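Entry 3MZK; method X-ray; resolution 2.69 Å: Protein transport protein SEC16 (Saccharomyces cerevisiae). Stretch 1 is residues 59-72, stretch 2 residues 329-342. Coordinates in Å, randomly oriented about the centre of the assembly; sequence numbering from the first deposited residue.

Stretch 1, residues 59-72: PNDMLKSFPGPLGS
Stretch 2 329-342: TFESILWDEIYEYI

Stretch 2 is helical from Phe-330 through Ile-342, and the helix continues later in the chain. Thr-329, chi1 p, caps it: Ser-332 N donates to Thr-329 OG1 at 3.1 Å. Stretch 1 has a short helix from Asp-61 to Ser-65, then continues as loop past Leu-334, Glu-337, Ile-338 and Tyr-341. The two helices point roughly the same way, with axes 30° apart and 10.8 Å at closest approach. Leu-63 CA is 7.4 Å from Phe-330 CA, Phe-66 CA is 8.1 Å from Leu-334 CA, and Gly-71 CA is 6.2 Å from Tyr-341 CA. The contact buries 703 Å² and is mostly apolar.

Phe-330 points its CB toward stretch 1. Its m rotamer, chi2 -9°, offers a ring face to Leu-63 (m, t), whose CD1 lies 3.5 Å from the Phe-330 ring centroid. Asn-60 ND2 lies at the ring edge, 3.3 Å from Phe-330 CD2. Met-62 points its CB toward stretch 2. Its chi1 and chi2 are t, and Met-62 CG is 3.5 Å from Leu-334 CD1; chi3 m sets Met-62 CE 3.5 Å from Glu-331 OE2.

Leu-334 (m, t) has the largest covered area, 93 Å². Its two methyls serve different neighbours: CD1 meets Met-62, while Leu-334 CD2 sits over the face of Phe-66, 3.5 Å from the ring centroid. Phe-66 leaves helical geometry at phi/psi -50/129. Its t rotamer, chi2 65°, also brings Phe-66 CE1 to 4.2 Å from Ile-338 CG1.

Glu-337 is buried but has polar partners. Extended as t, t with chi3 -6°, it accepts from the backbone: Leu-70 N to Glu-337 OE2 is 2.7 Å, the one hydrogen bond across the stretches. OE1 is satisfied elsewhere in the structure.

Leu-70 (m, t; phi/psi -66/157) places CD1 4.0 Å from both Ile-338 CG1 and Tyr-341 CB. Tyr-341 (t, chi2 70°) points that CB toward stretch 1. Gly-68 (39/-161) and Gly-71 (84/-35) have positive phi, which suits glycine.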

# COMPACT_ATOMS: atom_id res chain seq x y z
N PRO B 59 31.96 -21.30 39.93
CA PRO B 59 31.58 -20.03 39.29
C PRO B 59 31.82 -20.03 37.78
O PRO B 59 32.56 -20.87 37.27
CB PRO B 59 32.51 -19.01 39.98
CG PRO B 59 32.95 -19.67 41.25
CD PRO B 59 33.03 -21.12 40.93
N ASN B 60 31.19 -19.09 37.08
CA ASN B 60 31.35 -18.96 35.63
C ASN B 60 32.18 -17.73 35.26
O ASN B 60 31.89 -16.63 35.71
CB ASN B 60 29.99 -18.88 34.94
CG ASN B 60 29.27 -20.21 34.92
OD1 ASN B 60 29.54 -21.08 35.74
ND2 ASN B 60 28.36 -20.37 33.96
N ASP B 61 33.20 -17.93 34.43
CA ASP B 61 33.96 -16.80 33.92
C ASP B 61 33.04 -15.94 33.06
O ASP B 61 33.30 -14.76 32.83
CB ASP B 61 35.18 -17.27 33.12
N MET B 62 31.95 -16.55 32.60
CA MET B 62 30.98 -15.88 31.74
C MET B 62 30.43 -14.61 32.37
O MET B 62 30.66 -13.51 31.87
CB MET B 62 29.82 -16.83 31.39
CG MET B 62 29.04 -16.44 30.15
SD MET B 62 27.54 -17.42 29.90
CE MET B 62 28.20 -19.08 29.96
N LEU B 63 29.71 -14.75 33.48
CA LEU B 63 29.17 -13.60 34.20
C LEU B 63 30.23 -12.61 34.65
O LEU B 63 29.97 -11.41 34.73
CB LEU B 63 28.35 -14.05 35.41
CG LEU B 63 27.05 -14.80 35.12
CD1 LEU B 63 26.46 -15.34 36.41
CD2 LEU B 63 26.05 -13.90 34.41
N LYS B 64 31.43 -13.11 34.96
CA LYS B 64 32.50 -12.27 35.48
C LYS B 64 33.13 -11.39 34.41
O LYS B 64 33.55 -10.27 34.69
CB LYS B 64 33.59 -13.12 36.15
N SER B 65 33.18 -11.90 33.19
CA SER B 65 33.86 -11.20 32.10
C SER B 65 32.95 -10.25 31.33
O SER B 65 33.42 -9.30 30.71
CB SER B 65 34.49 -12.22 31.14
OG SER B 65 33.51 -13.09 30.61
N PHE B 66 31.64 -10.51 31.38
CA PHE B 66 30.65 -9.70 30.68
C PHE B 66 30.86 -8.22 30.98
O PHE B 66 30.97 -7.83 32.15
CB PHE B 66 29.24 -10.13 31.07
CG PHE B 66 28.15 -9.51 30.24
CD1 PHE B 66 28.05 -9.77 28.89
CD2 PHE B 66 27.21 -8.67 30.82
CE1 PHE B 66 27.04 -9.21 28.12
CE2 PHE B 66 26.20 -8.11 30.06
CZ PHE B 66 26.12 -8.37 28.71
N PRO B 67 30.93 -7.39 29.93
CA PRO B 67 31.21 -5.95 30.00
C PRO B 67 30.14 -5.15 30.73
O PRO B 67 29.32 -4.52 30.08
CB PRO B 67 31.26 -5.52 28.53
CG PRO B 67 31.53 -6.77 27.77
CD PRO B 67 30.83 -7.85 28.54
N GLY B 68 30.17 -5.18 32.06
CA GLY B 68 29.25 -4.41 32.89
C GLY B 68 27.83 -4.37 32.36
O GLY B 68 27.45 -5.21 31.55
N PRO B 69 27.04 -3.40 32.83
CA PRO B 69 25.68 -3.19 32.31
C PRO B 69 25.72 -2.55 30.93
O PRO B 69 26.19 -1.42 30.80
CB PRO B 69 25.06 -2.21 33.31
CG PRO B 69 25.97 -2.22 34.50
CD PRO B 69 27.33 -2.52 33.98
N LEU B 70 25.23 -3.25 29.91
CA LEU B 70 25.11 -2.64 28.58
C LEU B 70 24.08 -1.53 28.66
O LEU B 70 23.22 -1.54 29.54
CB LEU B 70 24.67 -3.67 27.55
CG LEU B 70 25.49 -4.96 27.47
CD1 LEU B 70 24.91 -5.87 26.41
CD2 LEU B 70 26.93 -4.64 27.18
N GLY B 71 24.15 -0.57 27.75
CA GLY B 71 23.22 0.53 27.78
C GLY B 71 23.70 1.60 28.74
O GLY B 71 23.49 2.79 28.50
N SER B 72 24.32 1.18 29.83
CA SER B 72 25.09 2.10 30.64
C SER B 72 26.06 2.71 29.65
O SER B 72 26.76 1.99 28.95
CB SER B 72 25.85 1.37 31.74
OG SER B 72 27.25 1.51 31.58
N THR B 329 18.53 -19.10 33.48
CA THR B 329 19.83 -19.48 32.94
C THR B 329 20.72 -18.26 32.72
O THR B 329 20.24 -17.17 32.38
CB THR B 329 19.66 -20.26 31.62
OG1 THR B 329 19.20 -19.38 30.59
CG2 THR B 329 18.66 -21.40 31.80
N PHE B 330 22.03 -18.43 32.92
CA PHE B 330 22.98 -17.35 32.68
C PHE B 330 22.93 -16.88 31.22
O PHE B 330 22.96 -15.68 30.94
CB PHE B 330 24.40 -17.76 33.06
CG PHE B 330 24.57 -18.07 34.51
CD1 PHE B 330 23.55 -17.80 35.42
CD2 PHE B 330 25.75 -18.62 34.99
CE1 PHE B 330 23.71 -18.09 36.77
CE2 PHE B 330 25.91 -18.91 36.34
CZ PHE B 330 24.89 -18.64 37.23
N GLU B 331 22.84 -17.84 30.29
CA GLU B 331 22.70 -17.50 28.87
C GLU B 331 21.55 -16.53 28.66
O GLU B 331 21.70 -15.51 27.99
CB GLU B 331 22.49 -18.76 28.02
CG GLU B 331 23.66 -19.73 28.01
CD GLU B 331 23.88 -20.39 29.36
OE1 GLU B 331 22.89 -20.68 30.06
OE2 GLU B 331 25.06 -20.61 29.72
N SER B 332 20.40 -16.86 29.25
CA SER B 332 19.21 -16.02 29.15
C SER B 332 19.45 -14.61 29.67
O SER B 332 19.03 -13.63 29.05
CB SER B 332 18.04 -16.65 29.89
OG SER B 332 16.88 -15.85 29.78
N ILE B 333 20.13 -14.49 30.80
CA ILE B 333 20.43 -13.18 31.36
C ILE B 333 21.19 -12.33 30.35
O ILE B 333 20.82 -11.19 30.08
CB ILE B 333 21.26 -13.28 32.64
CG1 ILE B 333 20.48 -14.03 33.72
CG2 ILE B 333 21.66 -11.90 33.14
CD1 ILE B 333 21.27 -14.22 35.00
N LEU B 334 22.26 -12.91 29.81
CA LEU B 334 23.14 -12.20 28.90
C LEU B 334 22.49 -11.99 27.53
O LEU B 334 22.48 -10.87 27.00
CB LEU B 334 24.47 -12.95 28.76
CG LEU B 334 25.23 -13.19 30.07
CD1 LEU B 334 26.47 -14.02 29.84
CD2 LEU B 334 25.59 -11.88 30.75
N TRP B 335 21.95 -13.06 26.95
CA TRP B 335 21.23 -12.94 25.69
C TRP B 335 20.18 -11.84 25.77
O TRP B 335 20.14 -10.96 24.91
CB TRP B 335 20.58 -14.26 25.31
CG TRP B 335 21.55 -15.30 24.90
CD1 TRP B 335 22.84 -15.10 24.49
CD2 TRP B 335 21.33 -16.71 24.86
NE1 TRP B 335 23.43 -16.30 24.19
CE2 TRP B 335 22.53 -17.31 24.41
CE3 TRP B 335 20.24 -17.53 25.16
CZ2 TRP B 335 22.66 -18.68 24.26
CZ3 TRP B 335 20.37 -18.90 25.01
CH2 TRP B 335 21.57 -19.46 24.56
N ASP B 336 19.34 -11.89 26.80
CA ASP B 336 18.29 -10.90 26.95
C ASP B 336 18.82 -9.47 26.98
O ASP B 336 18.25 -8.58 26.35
CB ASP B 336 17.43 -11.18 28.17
CG ASP B 336 16.45 -12.32 27.95
OD1 ASP B 336 16.19 -12.63 26.77
OD2 ASP B 336 15.95 -12.89 28.94
N GLU B 337 19.92 -9.25 27.69
CA GLU B 337 20.48 -7.90 27.77
C GLU B 337 21.12 -7.46 26.45
O GLU B 337 21.03 -6.30 26.06
CB GLU B 337 21.46 -7.75 28.92
CG GLU B 337 21.98 -6.33 29.07
CD GLU B 337 22.66 -6.09 30.39
OE1 GLU B 337 22.63 -6.99 31.26
OE2 GLU B 337 23.22 -4.98 30.57
N ILE B 338 21.78 -8.40 25.78
CA ILE B 338 22.36 -8.13 24.46
C ILE B 338 21.27 -7.81 23.44
O ILE B 338 21.38 -6.85 22.67
CB ILE B 338 23.20 -9.32 23.97
CG1 ILE B 338 24.45 -9.47 24.85
CG2 ILE B 338 23.56 -9.15 22.50
CD1 ILE B 338 25.30 -10.68 24.54
N TYR B 339 20.22 -8.62 23.44
CA TYR B 339 19.07 -8.40 22.56
C TYR B 339 18.48 -7.02 22.82
O TYR B 339 18.04 -6.34 21.89
CB TYR B 339 18.03 -9.49 22.78
CG TYR B 339 16.91 -9.53 21.77
CD1 TYR B 339 17.19 -9.62 20.40
CD2 TYR B 339 15.58 -9.50 22.17
CE1 TYR B 339 16.16 -9.67 19.46
CE2 TYR B 339 14.55 -9.54 21.24
CZ TYR B 339 14.85 -9.63 19.89
OH TYR B 339 13.83 -9.67 18.96
N GLU B 340 18.48 -6.60 24.07
CA GLU B 340 17.97 -5.27 24.42
C GLU B 340 18.88 -4.19 23.86
O GLU B 340 18.40 -3.20 23.28
CB GLU B 340 17.86 -5.12 25.93
CG GLU B 340 17.28 -3.78 26.37
CD GLU B 340 17.32 -3.60 27.87
OE1 GLU B 340 18.39 -3.87 28.47
OE2 GLU B 340 16.29 -3.21 28.46
N TYR B 341 20.18 -4.36 24.03
CA TYR B 341 21.15 -3.41 23.52
C TYR B 341 20.96 -3.20 22.02
O TYR B 341 21.04 -2.07 21.54
CB TYR B 341 22.58 -3.88 23.81
CG TYR B 341 23.65 -2.90 23.38
CD1 TYR B 341 23.81 -1.70 24.05
CD2 TYR B 341 24.49 -3.18 22.31
CE1 TYR B 341 24.79 -0.80 23.67
CE2 TYR B 341 25.47 -2.29 21.92
CZ TYR B 341 25.62 -1.10 22.61
OH TYR B 341 26.59 -0.20 22.23
N ILE B 342 20.69 -4.28 21.30
CA ILE B 342 20.50 -4.20 19.85
C ILE B 342 19.31 -3.31 19.49
O ILE B 342 19.39 -2.49 18.57
CB ILE B 342 20.32 -5.61 19.24
CG1 ILE B 342 21.63 -6.39 19.34
CG2 ILE B 342 19.88 -5.51 17.80
CD1 ILE B 342 21.49 -7.85 18.99